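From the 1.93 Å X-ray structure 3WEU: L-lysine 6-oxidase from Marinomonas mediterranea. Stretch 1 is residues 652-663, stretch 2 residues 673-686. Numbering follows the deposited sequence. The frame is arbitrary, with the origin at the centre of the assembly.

Stretch 1 (652-663) HELFDFKEVLVG
Stretch 2 673-686: ETSLPVFFINANKE

Two antiparallel strands pair so that Asp-656 faces Phe-680 and Leu-661 faces Ser-675; their axes approach to 4.5 Å, with N-to-C directions 155° apart, and the contact buries 1043 Å² summed over both stretches. Hydrogen-bonded pairs alternate with non-hydrogen-bonded pairs. Phe-655 and Phe-679 are buried, where large apolar rings fit, while Lys-658 and Glu-659 are exposed. In stretch 2, phi/psi is -124/122 at Leu-676 and -130/120 at Val-678.

Stretch 1 enters through a 3-10 segment, 652-654, closed by Phe-655 N to His-652 O at 3.1 Å. This turn offers a carbonyl to a lysine: Lys-685 (t, p, t, chi4 -95°) donates from Lys-685 NZ to Glu-653 O at 3.1 Å. Leu-654 (t, p) sets CD2 4.0 Å from Ile-681 CD1, and Phe-655 (m, phi/psi -98/143) brings CD1 to 3.7 Å from Ile-681 CG1, so Ile-681 (m, t) serves two apolar neighbours.

Asp-656, chi1 -90°, works hardest. Its backbone pairs both ways, Asp-656 N to Phe-680 O at 2.6 Å and Phe-680 N to Asp-656 O at 3.0 Å. Asp-656 CB lies over one face of the Phe-680 ring, 3.6 Å from its centroid; chi1 of Phe-680 is 59° (p). Asp-656 OD1 forms a salt bridge with Lys-685 NZ at 3.2 Å, the hydrogen bond itself being weak. A water donates to Leu-654 O (2.8 Å) and Asp-656 OD1 (2.9 Å) and accepts from Asn-682 N (2.7 Å), so that one water links Leu-654 and Asp-656 to Asn-682.

On the other face, Phe-657 (t, -151/139) meets Pro-677 CB at its ring edge, Phe-657 CE1 3.6 Å away, and Phe-679 (m) obliquely, centroids 5.0 Å apart and planes at 56°. Phe-657 CA also makes a CA-H...O contact with Val-678 O at 3.2 Å.

Lys-658 (t, t, -138/138) pairs both ways, Lys-658 N to Val-678 O and Val-678 N to Lys-658 O both 2.8 Å; the Lys-658 side chain passes the Phe-680 ring, Lys-658 CE to Phe-680 CE1 4.2 Å. Glu-659 (t, t), across from Pro-677, reaches diagonally to Ser-675 (p), where Ser-675 OG donates to Glu-659 OE2 at 2.9 Å. Such a polar link suits this exposed glutamate.

Val-660 (t) repeats the two-way pairing: Val-660 N to Leu-676 O and Leu-676 N to Val-660 O are each 2.8 Å. Val-660 CG2 lies 4.0 Å from Val-678 CG2 and Val-660 CG1 4.2 Å from Leu-676 CD1, an apolar cluster on the Asp-656 face. Leu-661 (m, t) rests CD2 3.8 Å from Ser-675 CB. Finally Val-662 (t, -61/-31) follows the strand, yet Val-662 N still donates to Thr-674 O at 2.8 Å, while Val-662 CG2 packs 3.8 Å from Leu-676 CD2.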

# COMPACT_ATOMS: atom_id res chain seq x y z
N HIS A 652 -21.24 18.22 7.98
CA HIS A 652 -21.80 17.46 6.88
C HIS A 652 -21.10 17.82 5.57
O HIS A 652 -20.98 16.96 4.66
CB HIS A 652 -23.28 17.75 6.68
CG HIS A 652 -24.12 17.36 7.84
ND1 HIS A 652 -24.24 16.06 8.26
CD2 HIS A 652 -24.86 18.12 8.69
CE1 HIS A 652 -25.06 16.03 9.30
NE2 HIS A 652 -25.44 17.27 9.58
N GLU A 653 -20.59 19.05 5.50
CA GLU A 653 -19.96 19.53 4.26
C GLU A 653 -18.68 18.80 3.88
O GLU A 653 -18.31 18.80 2.71
CB GLU A 653 -19.76 21.04 4.32
CG GLU A 653 -21.12 21.73 4.18
CD GLU A 653 -21.06 23.25 3.82
OE1 GLU A 653 -20.03 23.92 4.07
OE2 GLU A 653 -22.05 23.80 3.29
N LEU A 654 -18.04 18.17 4.86
CA LEU A 654 -16.89 17.33 4.60
C LEU A 654 -17.16 16.13 3.71
O LEU A 654 -16.27 15.64 3.00
CB LEU A 654 -16.30 16.86 5.93
CG LEU A 654 -15.09 15.94 5.78
CD1 LEU A 654 -13.92 16.70 5.17
CD2 LEU A 654 -14.70 15.41 7.13
N PHE A 655 -18.36 15.59 3.80
CA PHE A 655 -18.62 14.28 3.26
C PHE A 655 -19.25 14.42 1.89
O PHE A 655 -20.02 15.33 1.65
CB PHE A 655 -19.54 13.51 4.22
CG PHE A 655 -18.95 13.28 5.56
CD1 PHE A 655 -18.08 12.23 5.75
CD2 PHE A 655 -19.24 14.09 6.63
CE1 PHE A 655 -17.51 12.00 6.97
CE2 PHE A 655 -18.63 13.93 7.84
CZ PHE A 655 -17.80 12.83 8.04
N ASP A 656 -18.91 13.54 0.98
CA ASP A 656 -19.66 13.35 -0.21
C ASP A 656 -20.62 12.22 -0.02
O ASP A 656 -20.53 11.45 0.97
CB ASP A 656 -18.72 12.93 -1.33
CG ASP A 656 -18.17 14.07 -2.10
OD1 ASP A 656 -17.96 15.21 -1.52
OD2 ASP A 656 -17.88 13.73 -3.28
N PHE A 657 -21.44 12.01 -1.03
CA PHE A 657 -22.51 11.07 -0.92
C PHE A 657 -22.83 10.49 -2.26
O PHE A 657 -22.90 11.23 -3.21
CB PHE A 657 -23.70 11.81 -0.36
CG PHE A 657 -24.95 11.03 -0.36
CD1 PHE A 657 -25.18 10.13 0.65
CD2 PHE A 657 -25.93 11.23 -1.35
CE1 PHE A 657 -26.39 9.41 0.71
CE2 PHE A 657 -27.10 10.50 -1.31
CZ PHE A 657 -27.33 9.57 -0.28
N LYS A 658 -23.10 9.20 -2.33
CA LYS A 658 -23.61 8.62 -3.56
C LYS A 658 -24.66 7.67 -3.21
O LYS A 658 -24.51 6.87 -2.23
CB LYS A 658 -22.48 7.89 -4.28
CG LYS A 658 -22.82 7.51 -5.74
CD LYS A 658 -21.57 7.24 -6.58
CE LYS A 658 -20.29 7.82 -5.95
NZ LYS A 658 -19.31 8.32 -6.93
N GLU A 659 -25.73 7.71 -3.98
CA GLU A 659 -26.83 6.76 -3.81
C GLU A 659 -26.64 5.68 -4.84
O GLU A 659 -26.75 5.95 -6.07
CB GLU A 659 -28.14 7.49 -3.97
CG GLU A 659 -29.37 6.63 -3.81
CD GLU A 659 -30.69 7.41 -3.90
OE1 GLU A 659 -30.72 8.66 -3.72
OE2 GLU A 659 -31.71 6.73 -4.12
N VAL A 660 -26.32 4.46 -4.40
CA VAL A 660 -26.00 3.38 -5.35
C VAL A 660 -27.25 2.52 -5.49
O VAL A 660 -27.78 2.04 -4.48
CB VAL A 660 -24.86 2.52 -4.81
CG1 VAL A 660 -24.65 1.25 -5.63
CG2 VAL A 660 -23.58 3.34 -4.63
N LEU A 661 -27.73 2.32 -6.71
CA LEU A 661 -28.86 1.47 -6.94
C LEU A 661 -28.49 0.01 -6.76
O LEU A 661 -27.42 -0.40 -7.22
CB LEU A 661 -29.47 1.74 -8.32
CG LEU A 661 -29.89 3.19 -8.54
CD1 LEU A 661 -30.44 3.29 -9.94
CD2 LEU A 661 -30.89 3.75 -7.48
N VAL A 662 -29.35 -0.81 -6.14
CA VAL A 662 -28.93 -2.17 -5.86
C VAL A 662 -28.58 -2.96 -7.15
O VAL A 662 -27.65 -3.76 -7.16
CB VAL A 662 -29.93 -2.90 -4.97
CG1 VAL A 662 -29.55 -4.36 -4.88
CG2 VAL A 662 -29.81 -2.27 -3.58
N GLY A 663 -29.24 -2.65 -8.24
CA GLY A 663 -28.93 -3.34 -9.47
C GLY A 663 -27.60 -2.99 -10.06
O GLY A 663 -27.11 -3.69 -10.98
N GLU A 673 -35.12 -0.62 -7.63
CA GLU A 673 -36.15 -0.05 -6.74
C GLU A 673 -35.62 0.22 -5.34
O GLU A 673 -36.23 0.95 -4.60
CB GLU A 673 -37.32 -0.96 -6.66
CG GLU A 673 -38.13 -0.93 -7.98
CD GLU A 673 -39.36 -1.85 -8.00
OE1 GLU A 673 -40.01 -1.98 -6.94
OE2 GLU A 673 -39.67 -2.43 -9.10
N THR A 674 -34.49 -0.38 -5.01
CA THR A 674 -33.81 -0.22 -3.76
C THR A 674 -32.44 0.42 -3.94
O THR A 674 -31.74 0.18 -4.98
CB THR A 674 -33.73 -1.57 -3.06
OG1 THR A 674 -35.05 -2.08 -2.85
CG2 THR A 674 -33.12 -1.46 -1.79
N SER A 675 -32.05 1.31 -3.02
CA SER A 675 -30.76 1.93 -3.12
C SER A 675 -30.06 1.93 -1.82
O SER A 675 -30.67 1.67 -0.74
CB SER A 675 -30.84 3.34 -3.71
OG SER A 675 -31.52 4.16 -2.82
N LEU A 676 -28.76 2.19 -1.88
CA LEU A 676 -27.84 2.14 -0.75
C LEU A 676 -27.18 3.48 -0.67
O LEU A 676 -26.46 3.89 -1.64
CB LEU A 676 -26.70 1.12 -1.04
CG LEU A 676 -27.16 -0.20 -1.63
CD1 LEU A 676 -25.99 -0.94 -2.25
CD2 LEU A 676 -27.83 -1.03 -0.55
N PRO A 677 -27.32 4.15 0.48
CA PRO A 677 -26.62 5.40 0.61
C PRO A 677 -25.16 5.16 0.98
O PRO A 677 -24.84 4.42 1.91
CB PRO A 677 -27.35 6.08 1.79
CG PRO A 677 -27.88 4.92 2.60
CD PRO A 677 -28.26 3.90 1.60
N VAL A 678 -24.26 5.88 0.36
CA VAL A 678 -22.85 5.76 0.69
C VAL A 678 -22.23 7.12 0.93
O VAL A 678 -22.25 8.00 0.08
CB VAL A 678 -22.10 5.08 -0.50
CG1 VAL A 678 -20.62 4.94 -0.21
CG2 VAL A 678 -22.71 3.72 -0.75
N PHE A 679 -21.71 7.28 2.14
CA PHE A 679 -21.04 8.46 2.53
C PHE A 679 -19.56 8.25 2.43
O PHE A 679 -19.05 7.15 2.72
CB PHE A 679 -21.41 8.80 3.98
CG PHE A 679 -22.81 9.33 4.11
CD1 PHE A 679 -23.84 8.46 4.29
CD2 PHE A 679 -23.07 10.69 3.97
CE1 PHE A 679 -25.14 8.89 4.37
CE2 PHE A 679 -24.36 11.14 4.08
CZ PHE A 679 -25.40 10.24 4.31
N PHE A 680 -18.83 9.27 2.04
CA PHE A 680 -17.38 9.16 2.00
C PHE A 680 -16.75 10.52 1.99
O PHE A 680 -17.45 11.52 1.88
CB PHE A 680 -16.94 8.36 0.78
CG PHE A 680 -17.37 8.95 -0.54
CD1 PHE A 680 -18.65 8.86 -0.98
CD2 PHE A 680 -16.43 9.59 -1.34
CE1 PHE A 680 -19.04 9.38 -2.21
CE2 PHE A 680 -16.80 10.11 -2.59
CZ PHE A 680 -18.10 10.00 -3.02
N ILE A 681 -15.45 10.54 2.15
CA ILE A 681 -14.67 11.78 2.11
C ILE A 681 -13.83 11.80 0.81
O ILE A 681 -12.96 10.95 0.55
CB ILE A 681 -13.74 11.84 3.29
CG1 ILE A 681 -14.59 11.89 4.59
CG2 ILE A 681 -12.87 13.08 3.22
CD1 ILE A 681 -13.75 11.80 5.80
N ASN A 682 -14.14 12.78 -0.01
CA ASN A 682 -13.49 12.89 -1.28
C ASN A 682 -12.14 13.45 -1.00
O ASN A 682 -11.99 14.62 -0.59
CB ASN A 682 -14.30 13.75 -2.24
CG ASN A 682 -13.68 13.78 -3.65
OD1 ASN A 682 -12.46 13.80 -3.82
ND2 ASN A 682 -14.53 13.81 -4.64
N ALA A 683 -11.23 12.49 -1.03
CA ALA A 683 -9.82 12.55 -1.28
C ALA A 683 -9.42 13.91 -1.81
O ALA A 683 -8.63 14.59 -1.18
CB ALA A 683 -9.46 11.42 -2.25
N ASN A 684 -10.05 14.34 -2.91
CA ASN A 684 -9.78 15.66 -3.48
C ASN A 684 -10.38 16.71 -2.65
O ASN A 684 -9.92 16.83 -1.50
CB ASN A 684 -10.08 15.65 -4.98
CG ASN A 684 -9.11 14.72 -5.68
OD1 ASN A 684 -7.99 14.58 -5.21
ND2 ASN A 684 -9.54 14.03 -6.70
N LYS A 685 -11.31 17.51 -3.19
CA LYS A 685 -12.26 18.32 -2.37
C LYS A 685 -11.58 19.48 -1.71
O LYS A 685 -10.51 19.33 -1.13
CB LYS A 685 -12.98 17.53 -1.28
CG LYS A 685 -13.99 18.36 -0.45
CD LYS A 685 -15.22 18.81 -1.24
CE LYS A 685 -16.40 19.15 -0.31
NZ LYS A 685 -17.31 17.99 -0.15
N GLU A 686 -12.24 20.62 -1.75
CA GLU A 686 -11.56 21.87 -1.57
C GLU A 686 -12.51 22.92 -1.07
O GLU A 686 -13.67 22.88 -1.46
CB GLU A 686 -11.04 22.27 -2.94
CG GLU A 686 -9.60 21.84 -3.15
CD GLU A 686 -8.66 22.98 -2.88
OE1 GLU A 686 -9.00 24.11 -3.31
OE2 GLU A 686 -7.61 22.73 -2.22
O HOH W 1 -15.81 14.87 0.39